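Local coordinates for ABC transporter, substrate binding protein (Mannopine) (Agrobacterium fabrum, PDB 5L9S) that serves as the periplasmic substrate-binding protein of an ABC transporter whose true ligand remains uncertain, despite the mannopine in its name, at residues V5-T9 / T58-L63; G103-T109 / F232-I238; P143-W149 / L317-N322; A17-A21 / K266-L271. One frame throughout, in Å; residues are numbered along the deposited sequence.

Contact 1: V5-T9 / T58-L63; sequences VVIAT and TWDLYL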
# COMPACT_ATOMS: atom_id res chain seq x y z
N VAL A 5 -8.55 -2.73 -24.45
CA VAL A 5 -8.66 -3.09 -23.02
C VAL A 5 -9.14 -1.85 -22.30
O VAL A 5 -8.55 -0.78 -22.48
CB VAL A 5 -7.34 -3.56 -22.34
CG1 VAL A 5 -7.64 -4.17 -20.98
CG2 VAL A 5 -6.56 -4.55 -23.19
N VAL A 6 -10.15 -1.99 -21.43
CA VAL A 6 -10.63 -0.87 -20.63
C VAL A 6 -10.25 -1.10 -19.16
O VAL A 6 -10.65 -2.09 -18.57
CB VAL A 6 -12.13 -0.49 -20.86
CG1 VAL A 6 -13.04 -1.70 -20.89
CG2 VAL A 6 -12.61 0.57 -19.87
N ILE A 7 -9.43 -0.19 -18.61
CA ILE A 7 -8.94 -0.22 -17.24
C ILE A 7 -9.39 1.04 -16.47
O ILE A 7 -9.29 2.14 -17.01
CB ILE A 7 -7.38 -0.49 -17.16
CG1 ILE A 7 -6.90 -0.71 -15.69
CG2 ILE A 7 -6.55 0.59 -17.87
CD1 ILE A 7 -5.54 -1.36 -15.51
N ALA A 8 -9.84 0.86 -15.20
CA ALA A 8 -10.22 1.99 -14.34
C ALA A 8 -9.16 2.23 -13.27
O ALA A 8 -8.67 1.29 -12.64
CB ALA A 8 -11.58 1.75 -13.72
N THR A 9 -8.79 3.51 -13.08
CA THR A 9 -7.80 3.99 -12.11
C THR A 9 -8.41 5.20 -11.38
O THR A 9 -9.51 5.64 -11.75
CB THR A 9 -6.45 4.36 -12.81
OG1 THR A 9 -6.59 5.55 -13.58
CG2 THR A 9 -5.88 3.24 -13.67
N THR A 58 -18.73 -2.98 -19.01
CA THR A 58 -18.02 -2.07 -19.88
C THR A 58 -16.52 -2.20 -19.67
O THR A 58 -15.78 -2.21 -20.64
CB THR A 58 -18.57 -0.65 -19.75
OG1 THR A 58 -19.95 -0.66 -20.15
CG2 THR A 58 -17.81 0.37 -20.61
N TRP A 59 -16.10 -2.37 -18.41
CA TRP A 59 -14.72 -2.43 -17.94
C TRP A 59 -14.15 -3.85 -17.89
O TRP A 59 -14.89 -4.80 -17.62
CB TRP A 59 -14.59 -1.78 -16.56
CG TRP A 59 -15.05 -0.36 -16.40
CD1 TRP A 59 -15.48 0.49 -17.38
CD2 TRP A 59 -15.11 0.37 -15.17
NE1 TRP A 59 -15.82 1.70 -16.83
CE2 TRP A 59 -15.59 1.67 -15.48
CE3 TRP A 59 -14.80 0.06 -13.83
CZ2 TRP A 59 -15.78 2.64 -14.50
CZ3 TRP A 59 -14.97 1.03 -12.86
CH2 TRP A 59 -15.43 2.31 -13.19
N ASP A 60 -12.84 -3.98 -18.15
CA ASP A 60 -12.11 -5.24 -18.13
C ASP A 60 -11.30 -5.36 -16.84
O ASP A 60 -11.23 -6.44 -16.23
CB ASP A 60 -11.15 -5.31 -19.33
CG ASP A 60 -11.83 -5.33 -20.68
OD1 ASP A 60 -12.47 -6.33 -21.00
OD2 ASP A 60 -11.67 -4.35 -21.43
N LEU A 61 -10.62 -4.26 -16.45
CA LEU A 61 -9.74 -4.19 -15.29
C LEU A 61 -9.98 -2.94 -14.49
O LEU A 61 -10.40 -1.93 -15.04
CB LEU A 61 -8.26 -4.21 -15.73
CG LEU A 61 -7.72 -5.41 -16.49
CD1 LEU A 61 -6.41 -5.07 -17.16
CD2 LEU A 61 -7.55 -6.62 -15.59
N TYR A 62 -9.67 -3.00 -13.19
CA TYR A 62 -9.69 -1.85 -12.28
C TYR A 62 -8.67 -2.03 -11.16
O TYR A 62 -8.31 -3.17 -10.83
CB TYR A 62 -11.10 -1.50 -11.76
CG TYR A 62 -11.67 -2.40 -10.69
CD1 TYR A 62 -12.27 -3.62 -11.01
CD2 TYR A 62 -11.65 -2.03 -9.34
CE1 TYR A 62 -12.82 -4.44 -10.03
CE2 TYR A 62 -12.18 -2.85 -8.35
CZ TYR A 62 -12.78 -4.05 -8.70
OH TYR A 62 -13.31 -4.88 -7.74
N LEU A 63 -8.17 -0.92 -10.61
CA LEU A 63 -7.23 -0.99 -9.50
C LEU A 63 -7.98 -0.78 -8.18
O LEU A 63 -8.92 0.01 -8.12
CB LEU A 63 -6.10 0.06 -9.62
CG LEU A 63 -5.25 0.05 -10.89
CD1 LEU A 63 -4.34 1.26 -10.92
CD2 LEU A 63 -4.41 -1.22 -11.01
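The indole of Trp59 lies beneath Ala8, whose CB stands 3.8 Å from the centroid of the six-membered ring and 20° off its normal, a CH-pi contact over one face and toward the rim. Val6 meets the same indole obliquely, its CG2 3.8 Å from Trp59 CD1, while Val37 of the next strand and residues of helix 41-53 also pack on this tryptophan. Of the Tyr62 side chain, CB is what meets Ala8; with CG between the backbone N and the carbonyl carbon (chi1 76°), its phenol ring swings away from residues 5-9. A third flat group, the carboxylate of Asp60, offers the anti lone pair of OD2 to Val6 N at 2.8 Å, and its OD1 accepts from Asn246 N, so both oxygens are held and the carboxylate is fixed in rotation.

The backbones pair in parallel. Val6 O takes two donors, Leu61 N at 3.0 Å and Asp60 N at 2.9 Å. Further on, Ala8 N gives to Leu61 O at 2.9 Å, and Ala8 O accepts from Leu63 N at 3.0 Å. On the face away from Trp59, Ile7 CG1 rests on Leu61 CB at 3.8 Å, with helix 247-258 beyond Leu61.

Strand 4-9 thus runs between 33-38 and 61-65, all three parallel and joined through helices 12-30 and 41-53. This is the successive beta-alpha-beta crossover layout of a periplasmic binding protein lobe, and the strand order, continued by 224-240 antiparallel to 61-65, is that of the class II binding-protein fold.

Contact 2: G103-T109 / F232-I238; sequences GAKLQST and FLVGDRI
Backbone hydrogen bonds join Gly103-Thr109 and Phe232-Ile238 as antiparallel strands. Ala104 and Ile238 form a hydrogen-bonded pair, Ile238 N to Ala104 O at 2.7 Å, and Thr109 and Val234 close the other end, Thr109 N to Val234 O at 2.8 Å. Between them Leu106 is an extra residue on its strand, with near-helical backbone angles (-93/-61): Leu106 N gives to Asp236 O at 3.0 Å and Gln107 O takes Asp236 N at 3.1 Å. Two residues thus face Asp236 in a beta bulge.

Side chain meets backbone at Gly103. The Arg237 chain bends at chi3 (77°), which brings NE and NH2 side-on to the one oxygen of Gly103, each 2.8 Å away and both arriving from the same face of the carbonyl plane. NH2 also donates to Asp97 O.

Among the apolar contacts, Leu106 CD1 meets Ile238 CD1 at 3.8 Å, the two side chains crossing at about a right angle where helices 12-30 and 247-258 pack on them. A separate contact, beside Ile302, has Ser108 CB resting on Leu233 CG at 3.5 Å.

Of the charged groups, Lys105 CD lies over a face of the Arg237 guanidinium, and Lys105 NZ stands 3.6 Å from Arg237 NH1. Glu66 sits beside these like charges: it forms a salt bridge with Lys105 NZ, accepts from Gly235 N and packs against Arg237. Its carboxylate would probably offset the two positive charges, consistent with a charge cluster that supplements the backbone pairing of two strands running between the lobes.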
# COMPACT_ATOMS: atom_id res chain seq x y z
N GLY A 103 -6.41 -10.46 -7.54
CA GLY A 103 -5.65 -9.68 -8.51
C GLY A 103 -4.15 -9.72 -8.39
O GLY A 103 -3.61 -10.35 -7.47
N ALA A 104 -3.46 -9.04 -9.34
CA ALA A 104 -2.01 -8.97 -9.42
C ALA A 104 -1.54 -7.72 -8.71
O ALA A 104 -2.21 -6.71 -8.81
CB ALA A 104 -1.57 -8.93 -10.88
N LYS A 105 -0.38 -7.77 -8.02
CA LYS A 105 0.15 -6.59 -7.35
C LYS A 105 0.67 -5.60 -8.40
O LYS A 105 1.42 -5.97 -9.30
CB LYS A 105 1.27 -6.95 -6.36
CG LYS A 105 1.44 -5.91 -5.23
CD LYS A 105 0.74 -6.33 -3.89
CE LYS A 105 1.62 -7.16 -2.98
NZ LYS A 105 0.86 -7.89 -1.93
N LEU A 106 0.26 -4.34 -8.27
CA LEU A 106 0.75 -3.31 -9.16
C LEU A 106 1.95 -2.68 -8.47
O LEU A 106 3.06 -2.75 -8.99
CB LEU A 106 -0.34 -2.26 -9.44
CG LEU A 106 0.05 -1.19 -10.40
CD1 LEU A 106 0.00 -1.68 -11.84
CD2 LEU A 106 -0.84 0.00 -10.25
N GLN A 107 1.73 -2.09 -7.29
CA GLN A 107 2.78 -1.41 -6.53
C GLN A 107 2.37 -1.34 -5.07
O GLN A 107 1.17 -1.40 -4.78
CB GLN A 107 3.06 -0.00 -7.10
CG GLN A 107 1.82 0.87 -7.33
CD GLN A 107 1.18 1.53 -6.13
OE1 GLN A 107 0.08 2.08 -6.26
NE2 GLN A 107 1.80 1.52 -4.95
N SER A 108 3.34 -1.14 -4.16
CA SER A 108 3.04 -1.03 -2.72
C SER A 108 3.63 0.23 -2.10
O SER A 108 4.64 0.77 -2.55
CB SER A 108 3.45 -2.29 -1.96
OG SER A 108 2.71 -3.44 -2.32
N THR A 109 2.99 0.70 -1.06
CA THR A 109 3.37 1.91 -0.40
C THR A 109 3.64 1.56 1.05
O THR A 109 3.09 0.59 1.58
CB THR A 109 2.31 3.00 -0.73
OG1 THR A 109 2.65 3.50 -2.03
CG2 THR A 109 2.33 4.17 0.21
N PHE A 232 4.87 -1.00 7.32
CA PHE A 232 3.73 -1.68 6.72
C PHE A 232 3.69 -1.44 5.21
O PHE A 232 3.51 -0.30 4.76
CB PHE A 232 2.43 -1.28 7.44
CG PHE A 232 2.48 -1.50 8.93
CD1 PHE A 232 2.19 -2.75 9.48
CD2 PHE A 232 2.82 -0.46 9.80
CE1 PHE A 232 2.27 -2.97 10.86
CE2 PHE A 232 2.88 -0.68 11.18
CZ PHE A 232 2.62 -1.93 11.70
N LEU A 233 3.91 -2.51 4.42
CA LEU A 233 3.90 -2.45 2.95
C LEU A 233 2.57 -2.89 2.42
O LEU A 233 2.27 -4.08 2.45
CB LEU A 233 5.04 -3.26 2.34
CG LEU A 233 5.38 -2.96 0.89
CD1 LEU A 233 6.02 -1.60 0.72
CD2 LEU A 233 6.25 -4.03 0.31
N VAL A 234 1.74 -1.93 2.03
CA VAL A 234 0.37 -2.15 1.55
C VAL A 234 0.24 -1.56 0.17
O VAL A 234 0.58 -0.39 -0.04
CB VAL A 234 -0.69 -1.55 2.54
CG1 VAL A 234 -2.12 -1.89 2.11
CG2 VAL A 234 -0.46 -2.02 3.98
N GLY A 235 -0.29 -2.32 -0.75
CA GLY A 235 -0.48 -1.80 -2.09
C GLY A 235 -1.82 -2.03 -2.76
O GLY A 235 -2.83 -2.33 -2.10
N ASP A 236 -1.81 -1.83 -4.07
CA ASP A 236 -2.95 -1.95 -4.97
C ASP A 236 -2.82 -3.18 -5.82
O ASP A 236 -1.71 -3.56 -6.21
CB ASP A 236 -3.05 -0.71 -5.90
CG ASP A 236 -3.53 0.59 -5.24
OD1 ASP A 236 -3.70 0.61 -4.00
OD2 ASP A 236 -3.74 1.58 -5.98
N ARG A 237 -3.95 -3.77 -6.15
CA ARG A 237 -4.04 -4.94 -7.01
C ARG A 237 -4.77 -4.59 -8.32
O ARG A 237 -5.63 -3.71 -8.31
CB ARG A 237 -4.74 -6.11 -6.29
CG ARG A 237 -4.11 -6.44 -4.94
CD ARG A 237 -4.34 -7.85 -4.46
NE ARG A 237 -3.45 -8.74 -5.19
CZ ARG A 237 -2.39 -9.35 -4.68
NH1 ARG A 237 -2.12 -9.27 -3.38
NH2 ARG A 237 -1.61 -10.08 -5.46
N ILE A 238 -4.39 -5.25 -9.44
CA ILE A 238 -5.04 -5.11 -10.76
C ILE A 238 -6.05 -6.24 -10.76
O ILE A 238 -5.65 -7.40 -10.72
CB ILE A 238 -4.08 -5.24 -11.98
CG1 ILE A 238 -2.72 -4.51 -11.76
CG2 ILE A 238 -4.78 -4.81 -13.31
CD1 ILE A 238 -1.51 -5.14 -12.50

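Contact 3: P143-W149 / L317-N322; sequences PNFDDPW and LVQRWN
Trp321 extends from its helix with CG opposite the backbone N (chi1 -179°), and Asn144 reaches out from the loop in the same way, so that indole nitrogen and amide oxygen come together. Trp321 NE1 donates to Asn144 OD1 at 3.2 Å with an N-H...O angle of 163°. The oxygen lies at the ring edge, close to the indole plane, and the donor lies in the carbonyl plane, although the amide and ring planes themselves are turned about 42° apart.

Pro148 supplies the apolar half. Its CB sits over one face of the indole, displaced toward the rim, and approaches Trp321 CE3 to 3.4 Å; its CG meets Trp321 CB at 3.7 Å. One turn back on the helix, Leu317 CB faces Pro148 CD at 4.1 Å, while Leu317 CD1 touches Trp149 CB at 4.2 Å. Val318 CG2 packs on the backbone oxygen of Asp146 at 3.3 Å. Asp147 works within the loop: its OD1 accepts from Trp149 N at 3.0 Å, a capping bond at the start of helix 149-158. The carboxylate of Asp146 is held by a salt bridge to Arg190.

The loop carries the chain from strand 140-143 into helix 149-158, and the contact holds the C-terminal helix 307-325 onto this second lobe. Val151 of helix 149-158 and Phe175 and Leu178 of helix 171-181 also pack on Trp321, while the backbone of Asn144 bonds to Trp189 at the end of strand 185-189.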
# COMPACT_ATOMS: atom_id res chain seq x y z
N PRO A 143 -1.94 7.94 12.53
CA PRO A 143 -3.13 8.27 11.73
C PRO A 143 -4.41 7.97 12.49
O PRO A 143 -4.48 7.08 13.35
CB PRO A 143 -3.03 7.38 10.51
CG PRO A 143 -2.14 6.27 10.89
CD PRO A 143 -1.22 6.78 11.97
N ASN A 144 -5.42 8.76 12.21
CA ASN A 144 -6.74 8.59 12.76
C ASN A 144 -7.74 8.57 11.62
O ASN A 144 -8.49 9.53 11.38
CB ASN A 144 -7.08 9.60 13.86
CG ASN A 144 -8.52 9.55 14.31
OD1 ASN A 144 -9.10 8.47 14.55
ND2 ASN A 144 -9.15 10.71 14.35
N PHE A 145 -7.66 7.50 10.85
CA PHE A 145 -8.60 7.18 9.81
C PHE A 145 -9.27 5.90 10.31
O PHE A 145 -8.76 5.28 11.26
CB PHE A 145 -7.99 7.10 8.39
CG PHE A 145 -6.57 6.61 8.21
CD1 PHE A 145 -6.19 5.35 8.69
CD2 PHE A 145 -5.66 7.33 7.45
CE1 PHE A 145 -4.90 4.87 8.45
CE2 PHE A 145 -4.38 6.85 7.21
CZ PHE A 145 -4.01 5.62 7.70
N ASP A 146 -10.46 5.59 9.76
CA ASP A 146 -11.37 4.53 10.19
C ASP A 146 -10.75 3.15 10.47
O ASP A 146 -11.18 2.52 11.44
CB ASP A 146 -12.55 4.42 9.23
CG ASP A 146 -13.54 5.57 9.40
OD1 ASP A 146 -14.02 5.79 10.54
OD2 ASP A 146 -13.83 6.24 8.39
N ASP A 147 -9.74 2.67 9.71
CA ASP A 147 -9.17 1.38 10.11
C ASP A 147 -7.88 1.55 10.90
O ASP A 147 -6.91 2.11 10.39
CB ASP A 147 -9.01 0.36 8.95
CG ASP A 147 -8.91 -1.11 9.37
OD1 ASP A 147 -8.19 -1.40 10.35
OD2 ASP A 147 -9.48 -1.97 8.67
N PRO A 148 -7.87 1.04 12.16
CA PRO A 148 -6.67 1.19 13.01
C PRO A 148 -5.66 0.02 12.97
O PRO A 148 -4.74 0.01 13.80
CB PRO A 148 -7.31 1.24 14.39
CG PRO A 148 -8.44 0.26 14.30
CD PRO A 148 -8.98 0.40 12.91
N TRP A 149 -5.86 -0.98 12.11
CA TRP A 149 -5.05 -2.19 12.15
C TRP A 149 -3.52 -1.94 12.22
O TRP A 149 -2.84 -2.68 12.95
CB TRP A 149 -5.42 -3.18 11.04
CG TRP A 149 -4.92 -2.86 9.65
CD1 TRP A 149 -5.60 -2.22 8.65
CD2 TRP A 149 -3.65 -3.23 9.10
NE1 TRP A 149 -4.82 -2.14 7.52
CE2 TRP A 149 -3.62 -2.76 7.77
CE3 TRP A 149 -2.51 -3.90 9.61
CZ2 TRP A 149 -2.53 -2.99 6.93
CZ3 TRP A 149 -1.43 -4.11 8.78
CH2 TRP A 149 -1.46 -3.69 7.44
N LEU A 317 -13.13 -3.81 14.69
CA LEU A 317 -12.02 -2.87 14.79
C LEU A 317 -12.44 -1.41 14.77
O LEU A 317 -12.06 -0.66 15.68
CB LEU A 317 -10.95 -3.13 13.71
CG LEU A 317 -10.11 -4.42 13.79
CD1 LEU A 317 -9.06 -4.43 12.68
CD2 LEU A 317 -9.47 -4.58 15.14
N VAL A 318 -13.24 -1.01 13.75
CA VAL A 318 -13.80 0.35 13.58
C VAL A 318 -14.65 0.74 14.81
O VAL A 318 -14.47 1.84 15.35
CB VAL A 318 -14.58 0.47 12.24
CG1 VAL A 318 -15.34 1.79 12.14
CG2 VAL A 318 -13.65 0.30 11.04
N GLN A 319 -15.51 -0.20 15.29
CA GLN A 319 -16.34 -0.02 16.47
C GLN A 319 -15.44 0.27 17.69
O GLN A 319 -15.54 1.34 18.29
CB GLN A 319 -17.18 -1.28 16.73
CG GLN A 319 -18.55 -1.33 16.07
CD GLN A 319 -19.41 -2.46 16.61
OE1 GLN A 319 -18.94 -3.39 17.28
NE2 GLN A 319 -20.72 -2.39 16.35
N ARG A 320 -14.54 -0.68 18.00
CA ARG A 320 -13.60 -0.62 19.10
C ARG A 320 -12.71 0.61 19.09
O ARG A 320 -12.42 1.13 20.16
CB ARG A 320 -12.77 -1.90 19.17
CG ARG A 320 -13.35 -2.91 20.14
CD ARG A 320 -12.38 -3.15 21.26
NE ARG A 320 -11.93 -4.53 21.23
CZ ARG A 320 -11.04 -5.06 22.05
NH1 ARG A 320 -10.70 -6.34 21.94
NH2 ARG A 320 -10.46 -4.31 22.99
N TRP A 321 -12.28 1.07 17.91
CA TRP A 321 -11.41 2.25 17.78
C TRP A 321 -12.17 3.56 18.05
O TRP A 321 -11.69 4.37 18.85
CB TRP A 321 -10.72 2.28 16.40
CG TRP A 321 -9.80 3.46 16.19
CD1 TRP A 321 -10.07 4.59 15.48
CD2 TRP A 321 -8.47 3.60 16.70
NE1 TRP A 321 -8.98 5.43 15.50
CE2 TRP A 321 -7.99 4.86 16.26
CE3 TRP A 321 -7.62 2.78 17.46
CZ2 TRP A 321 -6.71 5.33 16.59
CZ3 TRP A 321 -6.34 3.24 17.74
CH2 TRP A 321 -5.90 4.50 17.32
N ASN A 322 -13.33 3.77 17.38
CA ASN A 322 -14.15 4.97 17.52
C ASN A 322 -14.57 5.19 18.96
O ASN A 322 -14.61 6.34 19.41
CB ASN A 322 -15.36 4.94 16.58
CG ASN A 322 -15.09 5.39 15.15
OD1 ASN A 322 -13.93 5.64 14.71
ND2 ASN A 322 -16.17 5.50 14.38

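Contact 4: A17-A21 / K266-L271; sequences ALREA and KACETL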
# COMPACT_ATOMS: atom_id res chain seq x y z
N ALA A 17 1.47 8.21 -14.88
CA ALA A 17 2.65 7.35 -14.65
C ALA A 17 2.46 5.96 -15.32
O ALA A 17 3.38 5.45 -15.97
CB ALA A 17 2.89 7.18 -13.15
N LEU A 18 1.24 5.39 -15.20
CA LEU A 18 0.87 4.11 -15.80
C LEU A 18 0.77 4.18 -17.32
O LEU A 18 1.13 3.22 -17.99
CB LEU A 18 -0.44 3.56 -15.17
CG LEU A 18 -0.44 3.33 -13.63
CD1 LEU A 18 -1.75 2.80 -13.17
CD2 LEU A 18 0.70 2.41 -13.17
N ARG A 19 0.36 5.31 -17.87
CA ARG A 19 0.24 5.48 -19.32
C ARG A 19 1.62 5.46 -19.99
O ARG A 19 1.80 4.79 -21.01
CB ARG A 19 -0.48 6.79 -19.63
CG ARG A 19 -1.12 6.85 -21.02
CD ARG A 19 -1.78 8.19 -21.28
NE ARG A 19 -2.77 8.54 -20.25
CZ ARG A 19 -4.05 8.17 -20.26
NH1 ARG A 19 -4.53 7.43 -21.25
NH2 ARG A 19 -4.86 8.55 -19.28
N GLU A 20 2.57 6.18 -19.39
CA GLU A 20 3.94 6.33 -19.88
C GLU A 20 4.76 5.06 -19.71
O GLU A 20 5.53 4.71 -20.61
CB GLU A 20 4.64 7.49 -19.14
CG GLU A 20 4.05 8.86 -19.42
CD GLU A 20 4.48 10.00 -18.50
OE1 GLU A 20 5.22 9.75 -17.51
OE2 GLU A 20 4.06 11.15 -18.76
N ALA A 21 4.62 4.37 -18.56
CA ALA A 21 5.41 3.19 -18.24
C ALA A 21 4.80 1.85 -18.62
O ALA A 21 5.54 0.90 -18.83
CB ALA A 21 5.76 3.21 -16.76
N LYS A 266 10.08 2.24 -13.91
CA LYS A 266 9.77 3.56 -14.44
C LYS A 266 8.54 4.14 -13.71
O LYS A 266 8.61 5.27 -13.21
CB LYS A 266 9.56 3.49 -15.97
CG LYS A 266 9.34 4.83 -16.63
CD LYS A 266 8.99 4.70 -18.10
CE LYS A 266 8.33 5.94 -18.67
NZ LYS A 266 9.17 7.16 -18.53
N ALA A 267 7.45 3.35 -13.62
CA ALA A 267 6.23 3.75 -12.92
C ALA A 267 6.48 4.01 -11.42
O ALA A 267 5.98 5.00 -10.88
CB ALA A 267 5.13 2.71 -13.12
N CYS A 268 7.30 3.18 -10.77
CA CYS A 268 7.58 3.37 -9.34
C CYS A 268 8.64 4.45 -9.04
O CYS A 268 8.67 4.94 -7.91
CB CYS A 268 7.88 2.05 -8.64
SG CYS A 268 6.40 1.01 -8.44
N GLU A 269 9.44 4.89 -10.04
CA GLU A 269 10.37 6.02 -9.87
C GLU A 269 9.49 7.29 -9.78
O GLU A 269 9.65 8.09 -8.86
CB GLU A 269 11.34 6.17 -11.06
CG GLU A 269 12.67 5.43 -10.92
CD GLU A 269 13.32 5.04 -12.24
OE1 GLU A 269 13.24 5.84 -13.21
OE2 GLU A 269 13.89 3.93 -12.33
N THR A 270 8.51 7.40 -10.69
CA THR A 270 7.55 8.49 -10.79
C THR A 270 6.68 8.61 -9.53
O THR A 270 6.48 9.72 -9.02
CB THR A 270 6.65 8.26 -12.04
OG1 THR A 270 7.44 7.98 -13.20
CG2 THR A 270 5.70 9.42 -12.30
N LEU A 271 6.14 7.47 -9.05
CA LEU A 271 5.20 7.41 -7.94
C LEU A 271 5.80 7.15 -6.54
O LEU A 271 5.06 7.29 -5.56
CB LEU A 271 4.11 6.36 -8.24
CG LEU A 271 3.24 6.57 -9.49
CD1 LEU A 271 2.57 5.29 -9.90
CD2 LEU A 271 2.24 7.70 -9.32
O HOH W 1 6.05 7.05 -15.64
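Ala17 CB meets two residues at once, 3.7 Å from Thr270 CG2 and 3.7 Å from Leu271 CG, and apolar packing of this kind carries most of the contact. A turn further along, Ala21 CB rests on Ala267 CB at 3.7 Å. The Lys266 chain stays extended as far as CE, with CG opposite the backbone N (chi1 -176°), and this lays its aliphatic part across Ala21, CD to CB 3.8 Å, and carries CE on to the backbone oxygen of Glu20.

Alanines at three of these positions let the helices come close: their axes approach to 8.9 Å and run roughly antiparallel, at 150°. Helix 12-30, which follows the first strand of the N-terminal lobe, is thereby packed against the end of helix 261-271, where Cys268, turned away from residues 17-21, forms a disulfide with Cys273. Leu18 of helix 12-30 packs on Leu106 of strand 103-116.

Polar links run along the more exposed side. Thr270 OG1 donates back to Lys266 O at 3.0 Å within its own helix, which fixes the direction of the hydroxyl hydrogen. A water hydrogen-bonds as donor to Ala17 O (3.1 Å) and Thr270 OG1 (3.0 Å), bridging the two helices, with a weak link to Glu20 OE1. Glu20 and Lys266 carry opposite charges, but OE1 and NZ stand too far apart for a salt bridge.

How the contacts relate
From the N terminus, strand 4-9 opens contact 1, and the chain passes through 17-21, which opens contact 4, before 58-63 closes contact 1; the two therefore cross. Contact 2 opens later, at 103-109, and closes at 232-238, nested inside the long loop that 266-271 completes for contact 4. Contact 3 starts within contact 2 at 143-149 and closes last, at 317-322, so it crosses both contacts 2 and 4. Contacts 1, 2 and 4 meet around Leu63, which packs on Ile238, Leu106 and Leu18. Toward the other lobe, Trp149 of contact 3 packs on Val234 and Phe232, so contact 2 links the two lobes.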